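Local coordinates for protein peptidoglycan N-acetylglucosamine deacetylase (Agathobacter rectalis, PDB 5JMU) that probably removes acetyl groups from N-acetylglucosamine units of peptidoglycan, working as the zinc-binding catalytic domain of a longer, probably membrane-bound protein, at residues Ile22-Asp27 / Asn194-Ile199; Gln35-Val40 / Ala48-Thr53; Asp42-Lys47 / Trp202-Gly207; Asn61-Glu66 / Asn100-Ala105; Ile113-Gly118 / Val182-Asp187. One frame throughout, in Å; residues are numbered along the deposited sequence.

How the interactions relate
All five contacts lie within the NodB homology domain. Interactions 1 and 2, with centres about 9 Å apart, share a sheet: Phe26 O accepts from Phe51 N, probably as a hydrogen bond, at 2.8 Å. Interaction 3 lies about 10 Å from interaction 1, centre to centre, and shares helix 196-205 with it; a salt bridge from Lys43 NZ to Glu197 OE2 (2.8 Å) ties the two. Interaction 5 approaches the zinc most closely, the Arg115 side chain lying about 7 Å from the ion, and it meets interaction 1 where Arg115 NH1 pairs with Asp27 OD1 at 2.7 Å. Interaction 4 packs helices about 12 Å from interaction 2, centre to centre.

Interaction 1: residues Ile22-Asp27 / Asn194-Ile199; sequences IYLTFD and NAVEQI
The Phe26 ring turns its edge to Val196, whose CG2 methyl lies near the ring plane at 3.8 Å from CE1 and equally far from CZ. Beyond the two segments the ring meets that of Phe50, the planes about 25° apart, and touches Leu37 and Asp187. With CG anti to its carbonyl carbon (chi1 -61°), Phe26 reaches away from the strand toward helix 196-205. Val196 divides its branches, CG2 going to the ring while CG1, anti to the backbone N, faces Leu24 CD1 at 4.3 Å. Leu24 forks in turn: its other methyl, CD2, meets Ile199 CG2 at 4.2 Å. Leu24 and Phe26 thus alternate with Val196 and Ile199, one turn apart on the helix, in a chain of methyl and ring-edge contacts. Strand alternation sends Thr25 and Asp27 to the opposite face, where Thr25 OG1 bonds to Val183 O. This two-sided strand belongs to the distorted beta/alpha barrel of polysaccharide deacetylases: one face carries the helices, while the other carries polar groups near the zinc, about 10 Å from the Phe26 side chain. Between strand and helix the adhesion is purely apolar, so the 172 Å² buried there implies a join made by shape and exclusion of water, without a directional bond.

Interaction 2: residues Gln35-Val40 / Ala48-Thr53; sequences QGLLDV and ATFFVT
Leu37 and Leu38 converge on Phe50 by different torsions. The Leu37 CG is anti to the backbone N (chi1 172°), and the side chain advances on the ring from the opposite direction; the Leu38 CG is instead anti to the carbonyl carbon (chi1 -67°), which swings its branch toward the same ring although its CB does not point there. The Phe50 CG is also anti to its carbonyl carbon, and the ring reaches out from the strand to the helix. Leu37 CD2 arrives at the ring edge, near its plane, 3.7 Å from CE1 and 4.0 Å from CZ. Leu38 CD2 comes in obliquely, 3.8 Å from CZ and 4.0 Å from CE2. Two methyls from consecutive helix residues therefore bracket the outer end of the ring. Elsewhere, Phe50 meets the His71 ring edge-to-face and touches Glu66 of helix 61-68. A serine here would probably leave the CD2 methyls of Leu37 and Leu38 facing a gap and deprive His71 of its aromatic partner. The contact joins helix 34-43 to the second strand of the beta-alpha-beta unit formed by strand 21-27, helix 34-43 and strand 49-53. All three touching residues are buried and nonpolar where they meet, which implies that helix 34-43 is held to the sheet here by close carbon packing over 111 Å².

Interaction 3: residues Asp42-Lys47 / Trp202-Gly207; sequences DKYNVK and WGQANG
Gln204 reaches across to Tyr44 and Val46 with an extended side chain. Its CG lies anti to the carbonyl carbon (chi1 -71°) and the chain then runs straight, carrying the amide to the backbone where helix 34-43 ends. There OE1 stands at the edge of the Tyr44 ring, 4.1 Å from CD1, with the ring and amide planes 69° apart. NE2 passes Val46 CG2 at 3.6 Å, the two side chains sliding past each other in opposite directions. Two waters make the polar link. Water 1 donates to Gln204 OE1 (2.7 Å) and to Tyr44 O (3.0 Å); water 2 also donates to Tyr44 O (2.7 Å) but accepts from Gln204 NE2 (3.0 Å). Since one water needs an acceptor on the amide and the other a donor, the pair fixes which way the amide is turned. The Tyr44 hydroxyl looks elsewhere, bonding to Glu197. Just past the end of helix 196-205, Asn206 folds back so that ND2 donates to Trp202 O at 2.9 Å, nearly straight at 167°, while lying above the rim of the indole. Both segments run off the C-terminal end of a helix on the outside of the barrel, away from the zinc site; Asn45, with positive phi and two bonds back into the last turn, closes helix 34-43 in a Schellman motif.

Interaction 4: residues Asn61-Glu66 / Asn100-Ala105; sequences NMIAEE and NSIIKA
Ile63 of helix 61-68 packs against Ile102 and Ile103 of helix 89-107, a helix-to-helix contact on the flank of the distorted beta/alpha barrel. Along 100-105, Asn100 comes first and takes its partners elsewhere, its amide bonding to Asp110 and to the backbone N of Ala111 near the start of the following strand. Ile102 then presents CG2: chi1 of -73° sets CG1 anti to the carbonyl carbon and leaves CG2 anti to the backbone N, turned to Ile63, whose side chain crosses that of Ile102 at about a right angle. Ile103, next in sequence, offers CG1 to Ile63 CG2 and also touches Ile75 of strand 72-77, so it serves both the helix pair and the sheet. The backbones come closest here, with 6.9 Å between the CA atoms of Ile63 and Ile103. Ile63 also touches Met99, Gln106 and Thr107 of helix 89-107. Its two branches divide the partners: CD1 reaches Ile102 CG2 at 4.0 Å, while CG2 lies 4.4 Å from Ile103 CG1.

Interaction 5: residues Ile113-Gly118 / Val182-Asp187; sequences IIRFPG and VVLQHD
Arg115 NH1 is gripped by two oxygens, Asp27 OD1 in a salt bridge and Thr25 OG1 in a hydrogen bond, and NH2 bonds to Asp149 O, while apolar groups of strand 180-186 close in on the same guanidinium. Leu184 CD1 comes obliquely to 3.5 Å from NH1, and Val182 CG1 meets the guanidinium edge, near its plane, 3.6 Å from NH2. The arginine leaves its backbone with CG anti to N (chi1 174°) and bends at chi3 (-73°), which turns the guanidinium toward the strand. Bonds from both NH1 and NH2 would limit its rotation, with the two methyls beside it. Asp27 directly precedes the zinc ligand Asp28, and at the other end of the residue Arg115 O accepts a bond from ND1 of the zinc ligand His76, a second-shell contact that positions the imidazole. Arg115 spans the middle of the barrel: its backbone pairs with Ile75 of strand 72-77, its guanidinium meets strands 21-27 and 180-186, and the adjoining Phe116 packs on helix 132-142.

Interaction 1: residues Ile22-Asp27 / Asn194-Ile199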
# COMPACT_ATOMS: atom_id res chain seq x y z
N ILE A 22 -11.98 5.19 5.03
CA ILE A 22 -10.74 5.50 4.28
C ILE A 22 -9.60 4.65 4.79
O ILE A 22 -9.26 4.69 6.00
CB ILE A 22 -10.36 6.99 4.39
CG1 ILE A 22 -11.52 7.88 3.90
CG2 ILE A 22 -9.08 7.27 3.56
CD1 ILE A 22 -11.34 9.35 4.23
N TYR A 23 -8.97 3.92 3.87
CA TYR A 23 -7.74 3.21 4.19
C TYR A 23 -6.63 4.05 3.58
O TYR A 23 -6.44 4.02 2.35
CB TYR A 23 -7.73 1.80 3.59
CG TYR A 23 -8.82 0.86 4.09
CD1 TYR A 23 -8.68 0.13 5.27
CD2 TYR A 23 -9.97 0.63 3.31
CE1 TYR A 23 -9.68 -0.75 5.69
CE2 TYR A 23 -10.98 -0.25 3.73
CZ TYR A 23 -10.83 -0.95 4.91
OH TYR A 23 -11.82 -1.82 5.31
N LEU A 24 -5.89 4.80 4.41
CA LEU A 24 -4.70 5.48 3.90
C LEU A 24 -3.60 4.44 3.72
O LEU A 24 -3.34 3.62 4.64
CB LEU A 24 -4.21 6.58 4.87
CG LEU A 24 -5.11 7.78 5.03
CD1 LEU A 24 -4.55 8.70 6.13
CD2 LEU A 24 -5.19 8.50 3.70
N THR A 25 -2.98 4.41 2.55
CA THR A 25 -1.89 3.46 2.32
C THR A 25 -0.70 4.16 1.73
O THR A 25 -0.83 5.14 0.99
CB THR A 25 -2.30 2.28 1.39
OG1 THR A 25 -2.39 2.71 0.00
CG2 THR A 25 -3.65 1.72 1.84
N PHE A 26 0.49 3.64 2.03
CA PHE A 26 1.75 4.30 1.65
C PHE A 26 2.71 3.28 1.03
O PHE A 26 3.09 2.29 1.71
CB PHE A 26 2.39 4.95 2.90
CG PHE A 26 1.50 6.01 3.51
CD1 PHE A 26 1.50 7.32 2.99
CD2 PHE A 26 0.63 5.69 4.56
CE1 PHE A 26 0.64 8.31 3.50
CE2 PHE A 26 -0.24 6.67 5.09
CZ PHE A 26 -0.23 7.98 4.55
N ASP A 27 3.16 3.58 -0.19
CA ASP A 27 4.09 2.70 -0.92
C ASP A 27 5.47 3.24 -0.91
O ASP A 27 5.68 4.46 -0.83
CB ASP A 27 3.75 2.58 -2.43
CG ASP A 27 2.61 1.63 -2.72
OD1 ASP A 27 1.92 1.18 -1.80
OD2 ASP A 27 2.42 1.42 -3.95
N ASN A 194 3.33 15.47 3.69
CA ASN A 194 2.93 16.71 4.35
C ASN A 194 1.44 17.03 4.14
O ASN A 194 0.89 17.94 4.76
CB ASN A 194 3.79 17.89 3.87
CG ASN A 194 5.18 17.87 4.46
OD1 ASN A 194 5.46 17.12 5.41
ND2 ASN A 194 6.06 18.73 3.92
N ALA A 195 0.80 16.27 3.25
CA ALA A 195 -0.63 16.43 2.99
C ALA A 195 -1.50 15.64 3.97
O ALA A 195 -2.69 15.87 4.09
CB ALA A 195 -0.94 15.96 1.56
N VAL A 196 -0.90 14.69 4.67
CA VAL A 196 -1.71 13.70 5.39
C VAL A 196 -2.50 14.36 6.54
O VAL A 196 -3.69 14.04 6.75
CB VAL A 196 -0.82 12.57 5.93
CG1 VAL A 196 -1.60 11.67 6.92
CG2 VAL A 196 -0.27 11.74 4.75
N GLU A 197 -1.88 15.32 7.22
CA GLU A 197 -2.60 15.99 8.30
C GLU A 197 -3.94 16.64 7.88
O GLU A 197 -5.00 16.44 8.51
CB GLU A 197 -1.69 17.03 8.99
CG GLU A 197 -2.41 17.77 10.11
CD GLU A 197 -1.45 18.51 11.06
OE1 GLU A 197 -0.44 19.07 10.59
OE2 GLU A 197 -1.74 18.54 12.26
N GLN A 198 -3.91 17.42 6.80
CA GLN A 198 -5.13 18.05 6.31
C GLN A 198 -6.13 17.02 5.79
O GLN A 198 -7.33 17.21 5.97
CB GLN A 198 -4.81 19.02 5.21
CG GLN A 198 -4.26 20.33 5.71
CD GLN A 198 -3.69 21.10 4.52
OE1 GLN A 198 -4.40 21.85 3.85
NE2 GLN A 198 -2.42 20.87 4.23
N ILE A 199 -5.63 15.93 5.18
CA ILE A 199 -6.52 14.87 4.72
C ILE A 199 -7.27 14.25 5.91
O ILE A 199 -8.49 14.05 5.85
CB ILE A 199 -5.71 13.79 3.93
CG1 ILE A 199 -5.29 14.36 2.56
CG2 ILE A 199 -6.53 12.51 3.72
CD1 ILE A 199 -4.10 13.54 1.90

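Interaction 2: residues Gln35-Val40 / Ala48-Thr53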
# COMPACT_ATOMS: atom_id res chain seq x y z
N GLN A 35 9.29 8.61 9.68
CA GLN A 35 9.13 8.89 11.09
C GLN A 35 8.14 10.06 11.31
O GLN A 35 7.25 10.00 12.15
CB GLN A 35 10.48 9.22 11.74
CG GLN A 35 10.39 9.63 13.19
CD GLN A 35 9.87 8.54 14.07
OE1 GLN A 35 8.76 8.63 14.62
NE2 GLN A 35 10.65 7.48 14.23
N GLY A 36 8.30 11.13 10.54
CA GLY A 36 7.45 12.30 10.67
C GLY A 36 5.99 11.95 10.38
O GLY A 36 5.08 12.46 11.03
N LEU A 37 5.78 11.09 9.37
CA LEU A 37 4.44 10.60 9.03
C LEU A 37 3.87 9.81 10.22
O LEU A 37 2.70 9.99 10.58
CB LEU A 37 4.51 9.72 7.77
CG LEU A 37 3.20 8.99 7.42
CD1 LEU A 37 1.99 9.96 7.28
CD2 LEU A 37 3.40 8.19 6.13
N LEU A 38 4.67 8.94 10.82
CA LEU A 38 4.18 8.18 11.98
C LEU A 38 3.74 9.10 13.13
O LEU A 38 2.78 8.82 13.86
CB LEU A 38 5.25 7.20 12.48
CG LEU A 38 5.54 6.09 11.49
CD1 LEU A 38 6.63 5.21 12.13
CD2 LEU A 38 4.26 5.29 11.21
N ASP A 39 4.44 10.22 13.30
CA ASP A 39 4.14 11.18 14.34
C ASP A 39 2.80 11.84 14.04
O ASP A 39 1.98 12.07 14.94
CB ASP A 39 5.26 12.23 14.43
CG ASP A 39 6.55 11.67 15.01
OD1 ASP A 39 6.52 10.59 15.60
OD2 ASP A 39 7.61 12.33 14.87
N VAL A 40 2.57 12.17 12.76
CA VAL A 40 1.27 12.77 12.38
C VAL A 40 0.12 11.78 12.61
O VAL A 40 -0.94 12.16 13.15
CB VAL A 40 1.27 13.21 10.90
CG1 VAL A 40 -0.16 13.54 10.40
CG2 VAL A 40 2.17 14.41 10.70
N ALA A 48 -2.68 3.21 9.59
CA ALA A 48 -2.60 3.16 8.14
C ALA A 48 -1.94 1.87 7.72
O ALA A 48 -1.66 0.99 8.55
CB ALA A 48 -1.80 4.38 7.60
N THR A 49 -1.67 1.75 6.43
CA THR A 49 -1.09 0.54 5.89
C THR A 49 0.15 0.93 5.11
O THR A 49 0.08 1.81 4.26
CB THR A 49 -2.08 -0.17 4.96
OG1 THR A 49 -3.30 -0.45 5.65
CG2 THR A 49 -1.49 -1.48 4.46
N PHE A 50 1.27 0.25 5.37
CA PHE A 50 2.53 0.52 4.66
C PHE A 50 2.90 -0.64 3.79
O PHE A 50 3.06 -1.76 4.28
CB PHE A 50 3.64 0.81 5.68
CG PHE A 50 3.41 2.10 6.41
CD1 PHE A 50 3.89 3.31 5.90
CD2 PHE A 50 2.64 2.11 7.57
CE1 PHE A 50 3.66 4.53 6.60
CE2 PHE A 50 2.37 3.32 8.25
CZ PHE A 50 2.89 4.54 7.74
N PHE A 51 3.05 -0.36 2.49
CA PHE A 51 3.50 -1.39 1.54
C PHE A 51 4.98 -1.12 1.30
O PHE A 51 5.35 -0.20 0.57
CB PHE A 51 2.67 -1.32 0.25
CG PHE A 51 1.25 -1.76 0.46
CD1 PHE A 51 0.94 -3.11 0.44
CD2 PHE A 51 0.25 -0.84 0.68
CE1 PHE A 51 -0.38 -3.55 0.60
CE2 PHE A 51 -1.08 -1.25 0.86
CZ PHE A 51 -1.40 -2.62 0.81
N VAL A 52 5.84 -1.94 1.95
CA VAL A 52 7.24 -1.55 2.12
C VAL A 52 8.23 -2.19 1.13
O VAL A 52 7.93 -3.19 0.44
CB VAL A 52 7.70 -1.85 3.59
CG1 VAL A 52 6.84 -1.01 4.57
CG2 VAL A 52 7.58 -3.33 3.92
N THR A 53 9.42 -1.56 1.05
CA THR A 53 10.48 -1.99 0.18
C THR A 53 11.76 -1.98 0.98
O THR A 53 11.76 -1.47 2.11
CB THR A 53 10.72 -1.03 -1.01
OG1 THR A 53 11.31 0.19 -0.52
CG2 THR A 53 9.46 -0.75 -1.80

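Interaction 3: residues Asp42-Lys47 / Trp202-Gly207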
# COMPACT_ATOMS: atom_id res chain seq x y z
N ASP A 42 0.01 9.37 14.72
CA ASP A 42 -0.18 9.30 16.17
C ASP A 42 -0.93 10.52 16.71
O ASP A 42 -1.77 10.40 17.61
CB ASP A 42 1.14 9.20 16.88
CG ASP A 42 1.70 7.80 16.88
OD1 ASP A 42 0.97 6.84 16.47
OD2 ASP A 42 2.87 7.65 17.31
N LYS A 43 -0.63 11.69 16.17
CA LYS A 43 -1.28 12.91 16.60
C LYS A 43 -2.81 12.81 16.45
O LYS A 43 -3.54 13.32 17.30
CB LYS A 43 -0.74 14.10 15.81
CG LYS A 43 -1.37 15.43 16.18
CD LYS A 43 -0.74 16.55 15.36
CE LYS A 43 -1.38 17.91 15.65
NZ LYS A 43 -0.76 18.99 14.82
N TYR A 44 -3.28 12.11 15.42
CA TYR A 44 -4.71 12.00 15.12
C TYR A 44 -5.24 10.63 15.49
O TYR A 44 -6.39 10.32 15.21
CB TYR A 44 -4.98 12.31 13.62
CG TYR A 44 -4.73 13.79 13.39
CD1 TYR A 44 -5.73 14.73 13.62
CD2 TYR A 44 -3.46 14.25 13.05
CE1 TYR A 44 -5.50 16.07 13.47
CE2 TYR A 44 -3.21 15.63 12.91
CZ TYR A 44 -4.22 16.51 13.11
OH TYR A 44 -3.96 17.87 12.99
N ASN A 45 -4.38 9.80 16.09
CA ASN A 45 -4.77 8.44 16.50
C ASN A 45 -5.37 7.63 15.33
O ASN A 45 -6.44 7.01 15.44
CB ASN A 45 -5.74 8.53 17.67
CG ASN A 45 -5.98 7.18 18.36
OD1 ASN A 45 -5.09 6.35 18.45
ND2 ASN A 45 -7.18 6.97 18.82
N VAL A 46 -4.67 7.64 14.20
CA VAL A 46 -5.10 6.94 12.98
C VAL A 46 -4.10 5.84 12.64
O VAL A 46 -2.88 6.07 12.78
CB VAL A 46 -5.21 7.97 11.79
CG1 VAL A 46 -5.16 7.27 10.40
CG2 VAL A 46 -6.50 8.88 11.98
N LYS A 47 -4.61 4.69 12.20
CA LYS A 47 -3.74 3.61 11.73
C LYS A 47 -3.80 3.58 10.21
O LYS A 47 -4.82 3.91 9.60
CB LYS A 47 -4.14 2.25 12.31
CG LYS A 47 -4.29 2.28 13.85
CD LYS A 47 -3.03 2.88 14.55
CE LYS A 47 -3.25 3.04 16.04
NZ LYS A 47 -2.08 3.63 16.72
N TRP A 202 -9.83 16.77 7.38
CA TRP A 202 -11.04 16.84 6.56
C TRP A 202 -11.90 15.58 6.73
O TRP A 202 -13.13 15.66 6.93
CB TRP A 202 -10.69 17.03 5.08
CG TRP A 202 -11.91 17.10 4.24
CD1 TRP A 202 -12.66 18.22 3.94
CD2 TRP A 202 -12.58 16.00 3.62
NE1 TRP A 202 -13.74 17.86 3.18
CE2 TRP A 202 -13.70 16.51 2.95
CE3 TRP A 202 -12.31 14.63 3.55
CZ2 TRP A 202 -14.58 15.68 2.23
CZ3 TRP A 202 -13.17 13.82 2.84
CH2 TRP A 202 -14.27 14.34 2.19
N GLY A 203 -11.26 14.42 6.64
CA GLY A 203 -12.03 13.19 6.72
C GLY A 203 -12.73 13.09 8.05
O GLY A 203 -13.94 12.79 8.10
N GLN A 204 -12.02 13.36 9.14
CA GLN A 204 -12.65 13.20 10.44
C GLN A 204 -13.79 14.22 10.63
O GLN A 204 -14.83 13.90 11.23
CB GLN A 204 -11.60 13.29 11.55
CG GLN A 204 -10.71 12.05 11.51
CD GLN A 204 -9.81 11.89 12.73
OE1 GLN A 204 -9.43 12.87 13.38
NE2 GLN A 204 -9.42 10.65 13.01
N ALA A 205 -13.62 15.41 10.07
CA ALA A 205 -14.67 16.43 10.18
C ALA A 205 -15.89 16.13 9.31
O ALA A 205 -16.96 16.72 9.50
CB ALA A 205 -14.09 17.84 9.81
N ASN A 206 -15.73 15.23 8.33
CA ASN A 206 -16.83 14.91 7.42
C ASN A 206 -17.41 13.50 7.60
O ASN A 206 -18.05 12.98 6.69
CB ASN A 206 -16.39 15.11 5.98
CG ASN A 206 -16.37 16.59 5.62
OD1 ASN A 206 -17.41 17.15 5.27
ND2 ASN A 206 -15.21 17.25 5.80
N GLY A 207 -17.18 12.88 8.74
CA GLY A 207 -17.87 11.62 9.06
C GLY A 207 -17.15 10.38 8.58
O GLY A 207 -17.69 9.27 8.67
O HOH W 1 -8.06 12.71 15.74
O HOH W 2 -8.82 9.22 15.58

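Interaction 4: residues Asn61-Glu66 / Asn100-Ala105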
# COMPACT_ATOMS: atom_id res chain seq x y z
N ASN A 61 14.65 0.00 10.17
CA ASN A 61 14.04 -0.12 11.49
C ASN A 61 12.69 0.58 11.60
O ASN A 61 11.93 0.31 12.54
CB ASN A 61 14.97 0.44 12.55
CG ASN A 61 15.25 1.92 12.32
OD1 ASN A 61 15.57 2.32 11.20
ND2 ASN A 61 15.11 2.75 13.38
N MSE A 62 12.35 1.44 10.63
CA MSE A 62 10.99 2.02 10.64
C MSE A 62 9.91 1.00 10.40
O MSE A 62 8.76 1.24 10.77
CB MSE A 62 10.85 3.13 9.61
CG MSE A 62 11.61 4.40 9.93
SE MSE A 62 11.06 5.23 11.63
CE MSE A 62 12.27 4.40 12.80
N ILE A 63 10.27 -0.14 9.81
CA ILE A 63 9.28 -1.21 9.63
C ILE A 63 8.86 -1.73 11.02
O ILE A 63 7.67 -1.96 11.29
CB ILE A 63 9.84 -2.32 8.77
CG1 ILE A 63 10.06 -1.79 7.37
CG2 ILE A 63 8.93 -3.59 8.81
CD1 ILE A 63 10.85 -2.78 6.46
N ALA A 64 9.84 -1.93 11.90
CA ALA A 64 9.54 -2.31 13.28
C ALA A 64 8.66 -1.26 13.94
O ALA A 64 7.73 -1.59 14.64
CB ALA A 64 10.84 -2.53 14.10
N GLU A 65 8.98 0.02 13.74
CA GLU A 65 8.19 1.09 14.36
C GLU A 65 6.75 1.15 13.81
O GLU A 65 5.80 1.43 14.57
CB GLU A 65 8.89 2.45 14.15
CG GLU A 65 8.36 3.55 15.08
CD GLU A 65 8.57 3.28 16.58
OE1 GLU A 65 9.48 2.51 16.98
OE2 GLU A 65 7.82 3.88 17.39
N GLU A 66 6.59 0.92 12.51
CA GLU A 66 5.25 0.92 11.93
C GLU A 66 4.37 -0.13 12.62
O GLU A 66 3.22 0.13 13.01
CB GLU A 66 5.31 0.66 10.42
CG GLU A 66 5.86 1.87 9.66
CD GLU A 66 6.29 1.56 8.23
OE1 GLU A 66 6.17 0.40 7.76
OE2 GLU A 66 6.83 2.49 7.56
N ASN A 100 9.44 -10.26 2.76
CA ASN A 100 8.75 -10.85 3.89
C ASN A 100 9.72 -11.18 5.01
O ASN A 100 9.39 -11.02 6.18
CB ASN A 100 8.01 -12.13 3.48
CG ASN A 100 7.21 -12.66 4.59
OD1 ASN A 100 6.18 -12.09 4.92
ND2 ASN A 100 7.68 -13.75 5.22
N SER A 101 10.89 -11.67 4.66
CA SER A 101 11.89 -12.04 5.66
C SER A 101 12.33 -10.82 6.46
O SER A 101 12.51 -10.91 7.69
CB SER A 101 13.08 -12.71 5.01
OG SER A 101 12.66 -14.03 4.74
N ILE A 102 12.50 -9.69 5.78
CA ILE A 102 12.87 -8.47 6.51
C ILE A 102 11.73 -8.05 7.43
O ILE A 102 11.97 -7.62 8.59
CB ILE A 102 13.26 -7.32 5.54
CG1 ILE A 102 14.63 -7.64 4.93
CG2 ILE A 102 13.29 -6.00 6.27
CD1 ILE A 102 14.88 -6.83 3.61
N ILE A 103 10.50 -8.18 6.94
CA ILE A 103 9.36 -7.83 7.80
C ILE A 103 9.30 -8.75 9.03
O ILE A 103 9.08 -8.29 10.15
CB ILE A 103 8.05 -7.90 7.01
CG1 ILE A 103 8.05 -6.79 5.98
CG2 ILE A 103 6.82 -7.80 7.90
CD1 ILE A 103 6.94 -6.98 4.86
N LYS A 104 9.57 -10.02 8.85
CA LYS A 104 9.60 -10.96 9.97
C LYS A 104 10.70 -10.60 10.97
O LYS A 104 10.47 -10.60 12.20
CB LYS A 104 9.81 -12.38 9.44
CG LYS A 104 10.12 -13.38 10.52
CD LYS A 104 8.89 -13.66 11.36
CE LYS A 104 9.16 -14.93 12.20
NZ LYS A 104 8.21 -15.16 13.32
N ALA A 105 11.91 -10.33 10.45
CA ALA A 105 13.06 -9.91 11.27
C ALA A 105 12.69 -8.69 12.13
O ALA A 105 12.95 -8.63 13.34
CB ALA A 105 14.26 -9.57 10.36

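Interaction 5: residues Ile113-Gly118 / Val182-Asp187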
# COMPACT_ATOMS: atom_id res chain seq x y z
N ILE A 113 -0.50 -9.37 3.37
CA ILE A 113 -1.05 -8.56 2.30
C ILE A 113 0.11 -8.02 1.50
O ILE A 113 1.16 -7.71 2.07
CB ILE A 113 -1.91 -7.36 2.86
CG1 ILE A 113 -2.92 -7.87 3.89
CG2 ILE A 113 -2.64 -6.62 1.68
CD1 ILE A 113 -3.77 -6.73 4.58
N ILE A 114 -0.08 -7.93 0.19
CA ILE A 114 0.91 -7.33 -0.70
C ILE A 114 0.28 -6.30 -1.61
O ILE A 114 -0.96 -6.24 -1.77
CB ILE A 114 1.66 -8.39 -1.57
CG1 ILE A 114 0.76 -8.87 -2.72
CG2 ILE A 114 2.07 -9.58 -0.73
CD1 ILE A 114 1.55 -9.70 -3.78
N ARG A 115 1.11 -5.44 -2.21
CA ARG A 115 0.67 -4.61 -3.33
C ARG A 115 1.70 -4.79 -4.43
O ARG A 115 2.88 -4.48 -4.23
CB ARG A 115 0.57 -3.14 -2.93
CG ARG A 115 0.25 -2.24 -4.20
CD ARG A 115 -0.07 -0.83 -3.73
NE ARG A 115 -1.38 -0.75 -3.10
CZ ARG A 115 -1.72 0.22 -2.23
NH1 ARG A 115 -0.82 1.14 -1.88
NH2 ARG A 115 -2.97 0.29 -1.73
N PHE A 116 1.25 -5.25 -5.58
CA PHE A 116 2.16 -5.42 -6.70
C PHE A 116 2.73 -4.08 -7.14
O PHE A 116 1.98 -3.11 -7.25
CB PHE A 116 1.41 -6.00 -7.90
CG PHE A 116 0.98 -7.41 -7.74
CD1 PHE A 116 1.88 -8.49 -7.90
CD2 PHE A 116 -0.35 -7.71 -7.43
CE1 PHE A 116 1.46 -9.82 -7.80
CE2 PHE A 116 -0.78 -9.07 -7.30
CZ PHE A 116 0.12 -10.13 -7.48
N PRO A 117 4.05 -4.03 -7.42
CA PRO A 117 4.59 -2.80 -8.00
C PRO A 117 3.91 -2.50 -9.34
O PRO A 117 3.77 -3.36 -10.20
CB PRO A 117 6.10 -3.13 -8.14
CG PRO A 117 6.35 -4.06 -6.92
CD PRO A 117 5.13 -4.96 -6.95
N GLY A 118 3.43 -1.26 -9.46
CA GLY A 118 2.67 -0.82 -10.62
C GLY A 118 1.18 -1.15 -10.51
O GLY A 118 0.40 -0.80 -11.41
N VAL A 182 -9.59 3.27 -0.79
CA VAL A 182 -8.20 2.88 -0.53
C VAL A 182 -7.37 3.91 -1.28
O VAL A 182 -7.39 3.96 -2.52
CB VAL A 182 -7.87 1.45 -1.06
CG1 VAL A 182 -6.39 1.13 -0.87
CG2 VAL A 182 -8.78 0.42 -0.36
N VAL A 183 -6.66 4.74 -0.53
CA VAL A 183 -5.90 5.88 -1.07
C VAL A 183 -4.45 5.46 -1.29
O VAL A 183 -3.87 4.85 -0.37
CB VAL A 183 -5.92 7.03 -0.07
CG1 VAL A 183 -5.11 8.28 -0.64
CG2 VAL A 183 -7.38 7.44 0.26
N LEU A 184 -3.91 5.73 -2.47
CA LEU A 184 -2.50 5.50 -2.74
C LEU A 184 -1.68 6.75 -2.54
O LEU A 184 -1.88 7.72 -3.26
CB LEU A 184 -2.29 5.03 -4.20
CG LEU A 184 -0.87 4.90 -4.76
CD1 LEU A 184 -0.10 3.82 -3.94
CD2 LEU A 184 -0.91 4.50 -6.22
N GLN A 185 -0.76 6.74 -1.57
CA GLN A 185 0.29 7.75 -1.47
C GLN A 185 1.64 7.04 -1.34
O GLN A 185 1.70 5.81 -1.17
CB GLN A 185 0.11 8.69 -0.27
CG GLN A 185 -1.09 9.62 -0.40
CD GLN A 185 -1.30 10.42 0.88
OE1 GLN A 185 -2.09 10.04 1.76
NE2 GLN A 185 -0.57 11.55 0.99
N HIS A 186 2.71 7.82 -1.38
CA HIS A 186 4.05 7.28 -1.26
C HIS A 186 4.74 8.00 -0.14
O HIS A 186 4.96 9.23 -0.24
CB HIS A 186 4.82 7.48 -2.58
CG HIS A 186 4.28 6.66 -3.73
ND1 HIS A 186 3.13 7.00 -4.41
CD2 HIS A 186 4.73 5.52 -4.30
CE1 HIS A 186 2.89 6.10 -5.35
NE2 HIS A 186 3.85 5.19 -5.31
N ASP A 187 5.14 7.29 0.92
CA ASP A 187 5.74 8.03 2.05
C ASP A 187 7.20 8.44 1.82
O ASP A 187 7.80 9.11 2.67
CB ASP A 187 5.61 7.27 3.40
CG ASP A 187 6.23 5.87 3.40
OD1 ASP A 187 5.99 5.11 2.44
OD2 ASP A 187 6.90 5.48 4.39